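Surface glycan binding protein B (Bacteroides ovatus, PDB 6E57) probably captures cereal mixed-linkage beta-glucan at the surface of a gut bacterium and binds a heptasaccharide of that glucan. Local coordinates at residues Leu63-Thr68 with Val77-Asp82; Gln84-Gly89 with Lys94-Ser99; Pro329-Gly334 with Gly370-Leu375. One frame throughout, in Å; residues are numbered along the deposited sequence.

Contact 1: Leu63-Thr68 with Val77-Asp82; sequences LSIALT and VTWFID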
loop_
_atom_site.group_PDB
_atom_site.type_symbol
_atom_site.label_atom_id
_atom_site.label_comp_id
_atom_site.label_asym_id
_atom_site.label_seq_id
_atom_site.Cartn_x
_atom_site.Cartn_y
_atom_site.Cartn_z
ATOM N N LEU A 63 12.191 9.612 -24.091
ATOM C CA LEU A 63 12.159 8.162 -24.244
ATOM C C LEU A 63 12.752 7.803 -25.609
ATOM O O LEU A 63 12.162 8.124 -26.641
ATOM C CB LEU A 63 10.715 7.665 -24.126
ATOM C CG LEU A 63 10.502 6.184 -24.438
ATOM C CD1 LEU A 63 11.361 5.310 -23.536
ATOM C CD2 LEU A 63 9.034 5.805 -24.312
ATOM N N SER A 64 13.913 7.138 -25.585
ATOM C CA SER A 64 14.701 6.836 -26.779
ATOM C C SER A 64 14.992 5.334 -26.839
ATOM O O SER A 64 15.826 4.830 -26.087
ATOM C CB SER A 64 15.974 7.648 -26.790
ATOM O OG SER A 64 16.809 7.278 -27.878
ATOM N N ILE A 65 14.282 4.635 -27.732
ATOM C CA ILE A 65 14.482 3.208 -27.998
ATOM C C ILE A 65 14.593 3.020 -29.515
ATOM O O ILE A 65 13.740 3.507 -30.259
ATOM C CB ILE A 65 13.339 2.359 -27.402
ATOM C CG1 ILE A 65 13.088 2.682 -25.927
ATOM C CG2 ILE A 65 13.603 0.873 -27.612
ATOM C CD1 ILE A 65 11.936 1.919 -25.314
ATOM N N ALA A 66 15.642 2.305 -29.949
ATOM C CA ALA A 66 15.927 2.034 -31.368
ATOM C C ALA A 66 15.942 0.521 -31.616
ATOM O O ALA A 66 16.794 -0.185 -31.080
ATOM C CB ALA A 66 17.245 2.661 -31.752
ATOM N N LEU A 67 15.003 0.043 -32.443
ATOM C CA LEU A 67 14.850 -1.383 -32.749
ATOM C C LEU A 67 15.684 -1.741 -33.986
ATOM O O LEU A 67 15.864 -0.911 -34.875
ATOM C CB LEU A 67 13.372 -1.693 -33.008
ATOM C CG LEU A 67 12.384 -1.222 -31.940
ATOM C CD1 LEU A 67 10.955 -1.494 -32.379
ATOM C CD2 LEU A 67 12.664 -1.883 -30.600
ATOM N N THR A 68 16.192 -2.982 -34.013
ATOM C CA THR A 68 16.593 -3.677 -35.245
ATOM C C THR A 68 15.684 -4.903 -35.401
ATOM O O THR A 68 15.534 -5.689 -34.462
ATOM C CB THR A 68 18.081 -4.058 -35.243
ATOM O OG1 THR A 68 18.405 -4.623 -33.972
ATOM C CG2 THR A 68 18.995 -2.884 -35.522
ATOM N N VAL A 77 6.109 -1.250 -37.199
ATOM C CA VAL A 77 6.029 -1.318 -35.744
ATOM C C VAL A 77 5.178 -0.144 -35.239
ATOM O O VAL A 77 5.335 0.994 -35.689
ATOM C CB VAL A 77 7.429 -1.354 -35.095
ATOM C CG1 VAL A 77 8.421 -2.149 -35.932
ATOM C CG2 VAL A 77 7.981 0.031 -34.813
ATOM N N THR A 78 4.269 -0.450 -34.307
ATOM C CA THR A 78 3.393 0.529 -33.676
ATOM C C THR A 78 3.729 0.607 -32.181
ATOM O O THR A 78 4.024 -0.407 -31.544
ATOM C CB THR A 78 1.919 0.176 -33.907
ATOM O OG1 THR A 78 1.731 -0.074 -35.298
ATOM C CG2 THR A 78 0.976 1.275 -33.472
ATOM N N TRP A 79 3.678 1.824 -31.633
ATOM C CA TRP A 79 3.976 2.073 -30.233
ATOM C C TRP A 79 2.691 2.490 -29.505
ATOM O O TRP A 79 1.873 3.232 -30.053
ATOM C CB TRP A 79 5.078 3.134 -30.100
ATOM C CG TRP A 79 6.299 2.860 -30.924
ATOM C CD1 TRP A 79 6.445 3.065 -32.266
ATOM C CD2 TRP A 79 7.560 2.344 -30.462
ATOM N NE1 TRP A 79 7.702 2.709 -32.670
ATOM C CE2 TRP A 79 8.410 2.263 -31.586
ATOM C CE3 TRP A 79 8.052 1.942 -29.217
ATOM C CZ2 TRP A 79 9.720 1.797 -31.498
ATOM C CZ3 TRP A 79 9.348 1.482 -29.130
ATOM C CH2 TRP A 79 10.168 1.410 -30.257
ATOM N N PHE A 80 2.533 2.000 -28.268
ATOM C CA PHE A 80 1.383 2.305 -27.427
ATOM C C PHE A 80 1.859 2.731 -26.032
ATOM O O PHE A 80 2.572 1.983 -25.367
ATOM C CB PHE A 80 0.455 1.093 -27.325
ATOM C CG PHE A 80 -0.167 0.645 -28.623
ATOM C CD1 PHE A 80 0.548 -0.129 -29.525
ATOM C CD2 PHE A 80 -1.478 0.974 -28.934
ATOM C CE1 PHE A 80 -0.030 -0.551 -30.713
ATOM C CE2 PHE A 80 -2.053 0.552 -30.123
ATOM C CZ PHE A 80 -1.328 -0.208 -31.012
ATOM N N ILE A 81 1.452 3.936 -25.610
ATOM C CA ILE A 81 1.650 4.432 -24.241
ATOM C C ILE A 81 0.302 4.354 -23.508
ATOM O O ILE A 81 -0.666 5.004 -23.912
ATOM C CB ILE A 81 2.224 5.866 -24.242
ATOM C CG1 ILE A 81 3.554 5.965 -24.999
ATOM C CG2 ILE A 81 2.350 6.398 -22.822
ATOM C CD1 ILE A 81 4.722 5.301 -24.304
ATOM N N ASP A 82 0.258 3.547 -22.439
ATOM C CA ASP A 82 -0.951 3.271 -21.647
ATOM C C ASP A 82 -2.104 2.864 -22.575
ATOM O O ASP A 82 -3.224 3.349 -22.430
ATOM C CB ASP A 82 -1.339 4.471 -20.776
ATOM C CG ASP A 82 -0.388 4.752 -19.623
ATOM O OD1 ASP A 82 0.411 3.854 -19.276
ATOM O OD2 ASP A 82 -0.459 5.870 -19.075
#
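Leu63, Ile65 and Leu67 face Ile81, Trp79 and Val77 across two strands that run 158° apart, nearly antiparallel, yet too far from each other for backbone pairing: the CA atoms of Ile65 and Trp79 are 10.8 Å apart. No hydrogen bond spans the gap; mainly side chains fill it. Trp79 and Leu67 carry most of the contact, reaching into it from opposite directions. Leu67 sets CG beside its backbone N and anti to its carbonyl carbon (chi1 -52°), which brings CD1 to 3.6 Å from CZ2 of Trp79, in an oblique approach to the six-membered part of the indole. The same CD1 lies 4.1 Å from Val77 CG2. Farther along, Ile65 CG2 meets Trp79 CH2 at 4.4 Å, and the row ends where Leu63 CD2 meets Ile81 CD1 at 4.3 Å. Replacing Leu67 with an alanine would probably open a gap beside the indole and deprive Val77 CG2 of its partner. Trp79 NE1 is satisfied by the carbonyl of Asp93. This is the packed interior of a beta-sandwich: strand 63-70 belongs to the sheet with 37-40 and 95-98, strand 75-81 lies between 103-113 and 84-86 in the other, and Ile96, Leu107 and Ile109 continue the apolar layer.

Contact 2: Gln84-Gly89 with Lys94-Ser99; sequences QEVESG and KEINRS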
loop_
_atom_site.group_PDB
_atom_site.type_symbol
_atom_site.label_atom_id
_atom_site.label_comp_id
_atom_site.label_asym_id
_atom_site.label_seq_id
_atom_site.Cartn_x
_atom_site.Cartn_y
_atom_site.Cartn_z
ATOM N N GLN A 84 -2.812 3.575 -25.578
ATOM C CA GLN A 84 -3.123 4.545 -26.639
ATOM C C GLN A 84 -1.987 4.554 -27.671
ATOM O O GLN A 84 -0.820 4.702 -27.313
ATOM C CB GLN A 84 -3.325 5.937 -26.032
ATOM C CG GLN A 84 -3.469 7.060 -27.055
ATOM C CD GLN A 84 -4.683 6.910 -27.942
ATOM O OE1 GLN A 84 -5.700 6.345 -27.546
ATOM N NE2 GLN A 84 -4.588 7.430 -29.156
ATOM N N GLU A 85 -2.348 4.413 -28.953
ATOM C CA GLU A 85 -1.381 4.428 -30.052
ATOM C C GLU A 85 -0.750 5.821 -30.142
ATOM O O GLU A 85 -1.416 6.831 -29.923
ATOM C CB GLU A 85 -2.046 4.035 -31.374
ATOM C CG GLU A 85 -1.091 4.032 -32.558
ATOM C CD GLU A 85 -1.637 3.413 -33.836
ATOM O OE1 GLU A 85 -2.786 2.922 -33.818
ATOM O OE2 GLU A 85 -0.908 3.419 -34.851
ATOM N N VAL A 86 0.541 5.851 -30.481
ATOM C CA VAL A 86 1.344 7.057 -30.413
ATOM C C VAL A 86 2.299 7.073 -31.612
ATOM O O VAL A 86 2.787 6.022 -32.038
ATOM C CB VAL A 86 2.087 7.119 -29.065
ATOM C CG1 VAL A 86 3.407 6.363 -29.084
ATOM C CG2 VAL A 86 2.306 8.543 -28.605
ATOM N N GLU A 87 2.550 8.268 -32.160
ATOM C CA GLU A 87 3.485 8.426 -33.272
ATOM C C GLU A 87 4.910 8.296 -32.724
ATOM O O GLU A 87 5.192 8.730 -31.607
ATOM C CB GLU A 87 3.267 9.759 -33.999
ATOM C CG GLU A 87 3.797 10.979 -33.257
ATOM C CD GLU A 87 3.627 12.316 -33.965
ATOM O OE1 GLU A 87 3.918 13.355 -33.335
ATOM O OE2 GLU A 87 3.212 12.323 -35.142
ATOM N N SER A 88 5.785 7.663 -33.509
ATOM C CA SER A 88 7.217 7.633 -33.245
ATOM C C SER A 88 7.828 8.955 -33.720
ATOM O O SER A 88 7.799 9.254 -34.920
ATOM C CB SER A 88 7.867 6.450 -33.927
ATOM O OG SER A 88 8.050 6.689 -35.317
ATOM N N GLY A 89 8.388 9.735 -32.789
ATOM C CA GLY A 89 8.896 11.083 -33.089
ATOM C C GLY A 89 10.191 11.086 -33.893
ATOM O O GLY A 89 11.090 11.883 -33.614
ATOM N N LYS A 94 10.685 2.695 -36.529
ATOM C CA LYS A 94 11.201 1.704 -35.573
ATOM C C LYS A 94 12.239 2.341 -34.637
ATOM O O LYS A 94 13.049 1.638 -34.029
ATOM C CB LYS A 94 11.747 0.476 -36.313
ATOM C CG LYS A 94 12.478 0.752 -37.620
ATOM C CD LYS A 94 13.202 -0.460 -38.175
ATOM C CE LYS A 94 12.322 -1.686 -38.316
ATOM N NZ LYS A 94 11.085 -1.403 -39.085
ATOM N N GLU A 95 12.186 3.670 -34.507
ATOM C CA GLU A 95 12.836 4.403 -33.424
ATOM C C GLU A 95 11.802 5.364 -32.830
ATOM O O GLU A 95 11.240 6.182 -33.551
ATOM C CB GLU A 95 14.069 5.159 -33.931
ATOM C CG GLU A 95 14.841 5.884 -32.834
ATOM C CD GLU A 95 15.973 6.790 -33.299
ATOM O OE1 GLU A 95 15.928 7.265 -34.455
ATOM O OE2 GLU A 95 16.899 7.032 -32.496
ATOM N N ILE A 96 11.545 5.241 -31.523
ATOM C CA ILE A 96 10.651 6.158 -30.826
ATOM C C ILE A 96 11.487 7.277 -30.199
ATOM O O ILE A 96 12.588 7.042 -29.702
ATOM C CB ILE A 96 9.777 5.441 -29.776
ATOM C CG1 ILE A 96 8.616 6.334 -29.324
ATOM C CG2 ILE A 96 10.605 4.953 -28.597
ATOM C CD1 ILE A 96 7.614 5.643 -28.427
ATOM N N ASN A 97 10.940 8.492 -30.266
ATOM C CA ASN A 97 11.445 9.666 -29.570
ATOM C C ASN A 97 10.242 10.414 -28.988
ATOM O O ASN A 97 9.462 11.005 -29.737
ATOM C CB ASN A 97 12.271 10.568 -30.491
ATOM C CG ASN A 97 12.651 11.882 -29.838
ATOM O OD1 ASN A 97 13.062 11.910 -28.681
ATOM N ND2 ASN A 97 12.505 12.976 -30.565
ATOM N N ARG A 98 10.094 10.374 -27.659
ATOM C CA ARG A 98 8.918 10.926 -27.000
ATOM C C ARG A 98 9.311 11.605 -25.682
ATOM O O ARG A 98 9.973 11.012 -24.834
ATOM C CB ARG A 98 7.884 9.824 -26.758
ATOM C CG ARG A 98 6.573 10.346 -26.190
ATOM C CD ARG A 98 5.397 9.421 -26.426
ATOM N NE ARG A 98 4.144 10.160 -26.365
ATOM C CZ ARG A 98 3.665 10.909 -27.353
ATOM N NH1 ARG A 98 4.346 11.034 -28.482
ATOM N NH2 ARG A 98 2.495 11.508 -27.221
ATOM N N SER A 99 8.884 12.865 -25.539
ATOM C CA SER A 99 8.930 13.607 -24.289
ATOM C C SER A 99 7.675 13.281 -23.466
ATOM O O SER A 99 6.558 13.470 -23.940
ATOM C CB SER A 99 9.047 15.086 -24.559
ATOM O OG SER A 99 9.457 15.786 -23.395
#
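Val86, Ser88 and Gly89 meet Ile96, Glu95 and Asn97 at the edge of the N-terminal beta-sandwich, where the chain leaves one sheet and enters the other. Strand 84-86 is an edge strand of the five-stranded sheet and 95-98 an edge strand of the three-stranded one, and the connection between them closes that side of the sandwich. The touching parts point 103° apart, so they cross and do not pair as a ladder. At the inner end Val86 CG1 packs on Ile96 CD1 at 4.3 Å, one apolar branch from each sheet, with Trp79 touching both residues. Arg98, extended from CG to NE, crosses Val86 with a guanidinium face toward CG2, but the two are modelled closer than such atoms can sit, so the detail there is doubtful. The Arg98 charge also has Glu87 in its neighbourhood, with OE1 5.4 Å from NH1, too long for a salt bridge. Next along the chain, Ser88 lays its CB 3.4 Å from the carbonyl O of Glu95. Its OG, placed between the backbone N and the carbonyl carbon (chi1 78°), is bonded to Ser92 O within the connection, while Glu95 O accepts from Thr90 OG1, so the short loop is tied to both of its ends. The side chain of Asn97 starts alongside the Gly89 carbonyl, CB being 3.6 Å from Gly89 O, and its OD1 is bonded to Asn62 ND2. The backbone link is slight: Gly89 N gives a weak hydrogen bond to Asn97 O at 3.5 Å, bent to 122° at the hydrogen, and Gly89 CA reaches that same oxygen at 3.4 Å in a CA-H...O contact.

Contact 3: Pro329-Gly334 with Gly370-Leu375; sequences PNKTFG and GYWTGL. With BGC (beta-D-glucopyranose), chain E; BGC (beta-D-glucopyranose), chain B; BGC (beta-D-glucopyranose), chain C; BGC (beta-D-glucopyranose), chain D.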
loop_
_atom_site.group_PDB
_atom_site.type_symbol
_atom_site.label_atom_id
_atom_site.label_comp_id
_atom_site.label_asym_id
_atom_site.label_seq_id
_atom_site.Cartn_x
_atom_site.Cartn_y
_atom_site.Cartn_z
ATOM N N PRO A 329 10.540 -4.818 43.917
ATOM C CA PRO A 329 9.586 -5.404 42.973
ATOM C C PRO A 329 9.414 -4.609 41.671
ATOM O O PRO A 329 8.972 -5.178 40.670
ATOM C CB PRO A 329 8.238 -5.398 43.710
ATOM C CG PRO A 329 8.592 -5.206 45.169
ATOM C CD PRO A 329 9.898 -4.438 45.186
ATOM N N ASN A 330 9.752 -3.312 41.705
ATOM C CA ASN A 330 9.540 -2.399 40.587
ATOM C C ASN A 330 10.858 -2.098 39.854
ATOM O O ASN A 330 10.926 -1.126 39.103
ATOM C CB ASN A 330 8.878 -1.100 41.055
ATOM C CG ASN A 330 7.469 -1.311 41.566
ATOM O OD1 ASN A 330 7.215 -1.185 42.761
ATOM N ND2 ASN A 330 6.554 -1.643 40.670
ATOM N N LYS A 331 11.897 -2.918 40.055
ATOM C CA LYS A 331 13.112 -2.775 39.261
ATOM C C LYS A 331 12.848 -3.321 37.854
ATOM O O LYS A 331 13.364 -2.789 36.865
ATOM C CB LYS A 331 14.318 -3.490 39.871
ATOM C CG LYS A 331 15.615 -3.226 39.117
ATOM C CD LYS A 331 16.839 -3.883 39.694
ATOM C CE LYS A 331 18.089 -3.547 38.908
ATOM N NZ LYS A 331 19.310 -4.056 39.577
ATOM N N THR A 332 12.058 -4.400 37.799
ATOM C CA THR A 332 11.616 -5.026 36.566
ATOM C C THR A 332 10.130 -5.370 36.681
ATOM O O THR A 332 9.523 -5.203 37.739
ATOM C CB THR A 332 12.411 -6.306 36.285
ATOM O OG1 THR A 332 12.055 -7.266 37.283
ATOM C CG2 THR A 332 13.908 -6.088 36.288
ATOM N N PHE A 333 9.563 -5.861 35.577
ATOM C CA PHE A 333 8.274 -6.525 35.583
ATOM C C PHE A 333 8.507 -8.033 35.442
ATOM O O PHE A 333 8.808 -8.505 34.353
ATOM C CB PHE A 333 7.380 -5.984 34.465
ATOM C CG PHE A 333 6.112 -6.770 34.242
ATOM C CD1 PHE A 333 4.976 -6.508 34.990
ATOM C CD2 PHE A 333 6.059 -7.784 33.299
ATOM C CE1 PHE A 333 3.813 -7.236 34.797
ATOM C CE2 PHE A 333 4.896 -8.512 33.106
ATOM C CZ PHE A 333 3.774 -8.235 33.853
ATOM N N GLY A 334 8.416 -8.761 36.565
ATOM C CA GLY A 334 8.277 -10.222 36.577
ATOM C C GLY A 334 6.819 -10.598 36.395
ATOM O O GLY A 334 6.218 -10.272 35.378
ATOM N N GLY A 370 14.909 -13.654 31.848
ATOM C CA GLY A 370 15.304 -13.506 33.248
ATOM C C GLY A 370 16.779 -13.174 33.407
ATOM O O GLY A 370 17.174 -12.654 34.443
ATOM N N TYR A 371 17.586 -13.487 32.380
ATOM C CA TYR A 371 19.033 -13.192 32.331
ATOM C C TYR A 371 19.287 -11.824 31.673
ATOM O O TYR A 371 20.441 -11.447 31.457
ATOM C CB TYR A 371 19.787 -14.278 31.552
ATOM C CG TYR A 371 19.847 -15.652 32.180
ATOM C CD1 TYR A 371 19.036 -16.017 33.247
ATOM C CD2 TYR A 371 20.698 -16.620 31.665
ATOM C CE1 TYR A 371 19.091 -17.285 33.802
ATOM C CE2 TYR A 371 20.759 -17.894 32.204
ATOM C CZ TYR A 371 19.954 -18.228 33.279
ATOM O OH TYR A 371 20.005 -19.480 33.822
ATOM N N TRP A 372 18.204 -11.105 31.341
ATOM C CA TRP A 372 18.222 -9.764 30.730
ATOM C C TRP A 372 18.711 -9.820 29.277
ATOM O O TRP A 372 19.152 -8.810 28.736
ATOM C CB TRP A 372 19.047 -8.773 31.564
ATOM C CG TRP A 372 18.408 -8.397 32.865
ATOM C CD1 TRP A 372 18.050 -9.235 33.880
ATOM C CD2 TRP A 372 18.060 -7.074 33.302
ATOM N NE1 TRP A 372 17.504 -8.526 34.915
ATOM C CE2 TRP A 372 17.499 -7.197 34.590
ATOM C CE3 TRP A 372 18.171 -5.801 32.736
ATOM C CZ2 TRP A 372 17.049 -6.097 35.315
ATOM C CZ3 TRP A 372 17.727 -4.712 33.455
ATOM C CH2 TRP A 372 17.166 -4.861 34.724
ATOM N N THR A 373 18.595 -10.989 28.642
ATOM C CA THR A 373 18.846 -11.129 27.216
ATOM C C THR A 373 17.640 -10.570 26.457
ATOM O O THR A 373 16.523 -11.035 26.648
ATOM C CB THR A 373 19.101 -12.591 26.832
ATOM O OG1 THR A 373 20.085 -13.113 27.723
ATOM C CG2 THR A 373 19.563 -12.751 25.399
ATOM N N GLY A 374 17.885 -9.573 25.603
ATOM C CA GLY A 374 16.839 -8.918 24.827
ATOM C C GLY A 374 16.203 -9.857 23.816
ATOM O O GLY A 374 16.902 -10.538 23.061
ATOM N N LEU A 375 14.866 -9.895 23.827
ATOM C CA LEU A 375 14.066 -10.624 22.854
ATOM C C LEU A 375 13.826 -9.742 21.625
ATOM O O LEU A 375 13.463 -10.237 20.558
ATOM C CB LEU A 375 12.743 -11.028 23.507
ATOM C CG LEU A 375 12.877 -11.957 24.710
ATOM C CD1 LEU A 375 11.523 -12.211 25.351
ATOM C CD2 LEU A 375 13.533 -13.266 24.307
HETATM C C2 BGC E . 21.976 -10.133 34.071
HETATM C C3 BGC E . 22.442 -8.727 34.406
HETATM C C4 BGC E . 21.458 -8.093 35.374
HETATM C C5 BGC E . 21.325 -8.978 36.609
HETATM C C6 BGC E . 20.354 -8.390 37.620
HETATM C C1 BGC E . 21.785 -10.941 35.357
HETATM O O2 BGC E . 22.931 -10.743 33.192
HETATM O O3 BGC E . 22.546 -7.966 33.203
HETATM O O4 BGC E . 21.948 -6.823 35.806
HETATM O O5 BGC E . 20.878 -10.279 36.237
HETATM O O6 BGC E . 20.197 -9.299 38.712
HETATM C C2 BGC B . 23.185 -20.473 35.535
HETATM C C3 BGC B . 23.333 -19.044 36.020
HETATM C C4 BGC B . 21.997 -18.481 36.476
HETATM C C5 BGC B . 21.233 -19.432 37.399
HETATM C C6 BGC B . 19.783 -18.979 37.544
HETATM C C1 BGC B . 22.459 -21.335 36.560
HETATM O O1 BGC B . 22.203 -22.625 35.994
HETATM O O2 BGC B . 24.488 -21.000 35.295
HETATM O O3 BGC B . 23.838 -18.221 34.967
HETATM O O4 BGC B . 22.239 -17.251 37.168
HETATM O O5 BGC B . 21.200 -20.764 36.892
HETATM O O6 BGC B . 19.418 -18.908 38.926
HETATM C C2 BGC C . 21.409 -4.519 36.036
HETATM C C3 BGC C . 20.867 -3.275 35.350
HETATM C C4 BGC C . 21.578 -3.031 34.028
HETATM C C5 BGC C . 21.650 -4.319 33.199
HETATM C C6 BGC C . 22.503 -4.182 31.950
HETATM C C1 BGC C . 21.408 -5.708 35.091
HETATM O O2 BGC C . 20.620 -4.824 37.188
HETATM O O3 BGC C . 21.057 -2.142 36.198
HETATM O O4 BGC C . 20.834 -2.031 33.315
HETATM O O5 BGC C . 22.197 -5.399 33.950
HETATM O O6 BGC C . 22.128 -5.232 31.058
HETATM C C2 BGC D . 21.277 -15.080 37.474
HETATM C C3 BGC D . 20.801 -13.809 36.796
HETATM C C4 BGC D . 21.842 -13.292 35.819
HETATM C C5 BGC D . 22.325 -14.393 34.885
HETATM C C6 BGC D . 23.390 -13.843 33.944
HETATM C C1 BGC D . 21.787 -16.089 36.452
HETATM O O2 BGC D . 20.194 -15.631 38.232
HETATM O O3 BGC D . 20.564 -12.809 37.786
HETATM O O4 BGC D . 21.278 -12.242 35.020
HETATM O O5 BGC D . 22.820 -15.490 35.661
HETATM O O6 BGC D . 24.079 -14.905 33.293
#
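Trp372 meets Lys331 and Thr332 beneath the bound glycan, and its indole is the platform on which two of the sugars rest. One face of the ring carries the glucose of chain E, with C4 3.8 Å above the plane, and the next glucose, chain C, with C1 over the same face. In chains B, D, E and C, successive glucoses are joined through O4, and the run continues over Tyr371, whose ring has C5 of the chain D glucose 3.9 Å above one face. Such sugar carbons lying over aromatic faces are CH-pi contacts, common in carbohydrate-binding sites. Two hydrogen bonds add polar grips: Lys331 NZ donates to O2 of the chain C glucose at 2.8 Å, and O2 of the chain E glucose donates to the Tyr371 carbonyl O at 3.1 Å. Lys331 reaches the sugar by standing fully extended, every torsion near 180°, and Asp326 holds the same NZ through a salt bridge. Thr332 packs against the indole, its CG2 approaching CZ2 of Trp372 obliquely. Behind them, Leu406 of strand 405-409 touches both Thr332 and Trp372, with Val408 also against the indole. Loop 370-375 leaves strand 364-369, where Thr369 OG1 bonds the backbone N of Tyr371 and Thr373; loop 329-334 runs between strand 317-321 and helix 338-343, with Phe333 packed on Val320, Val414 and Val417.

Overall arrangement
From the N terminus, contact 1 comes first: it closes the eight-residue link, half strand, between Thr68 and Val77 and joins the two sheets of the N-terminal sandwich face to face. Contact 2 follows at once, closing the four-residue connection after Gly89 and joining the same sheets at their edge. The two are in series, their centres 6 Å apart, and share strand pairs: Leu63 N probably bonds to Arg98 O, and Trp79 O to Val86 N. Contact 3, far along the chain, brings together two loops separated by residues 335-369, in the C-terminal glycan-binding domain. Its centre lies about 64 Å from that of contact 1, across the chain's centre, and none of the three encloses another.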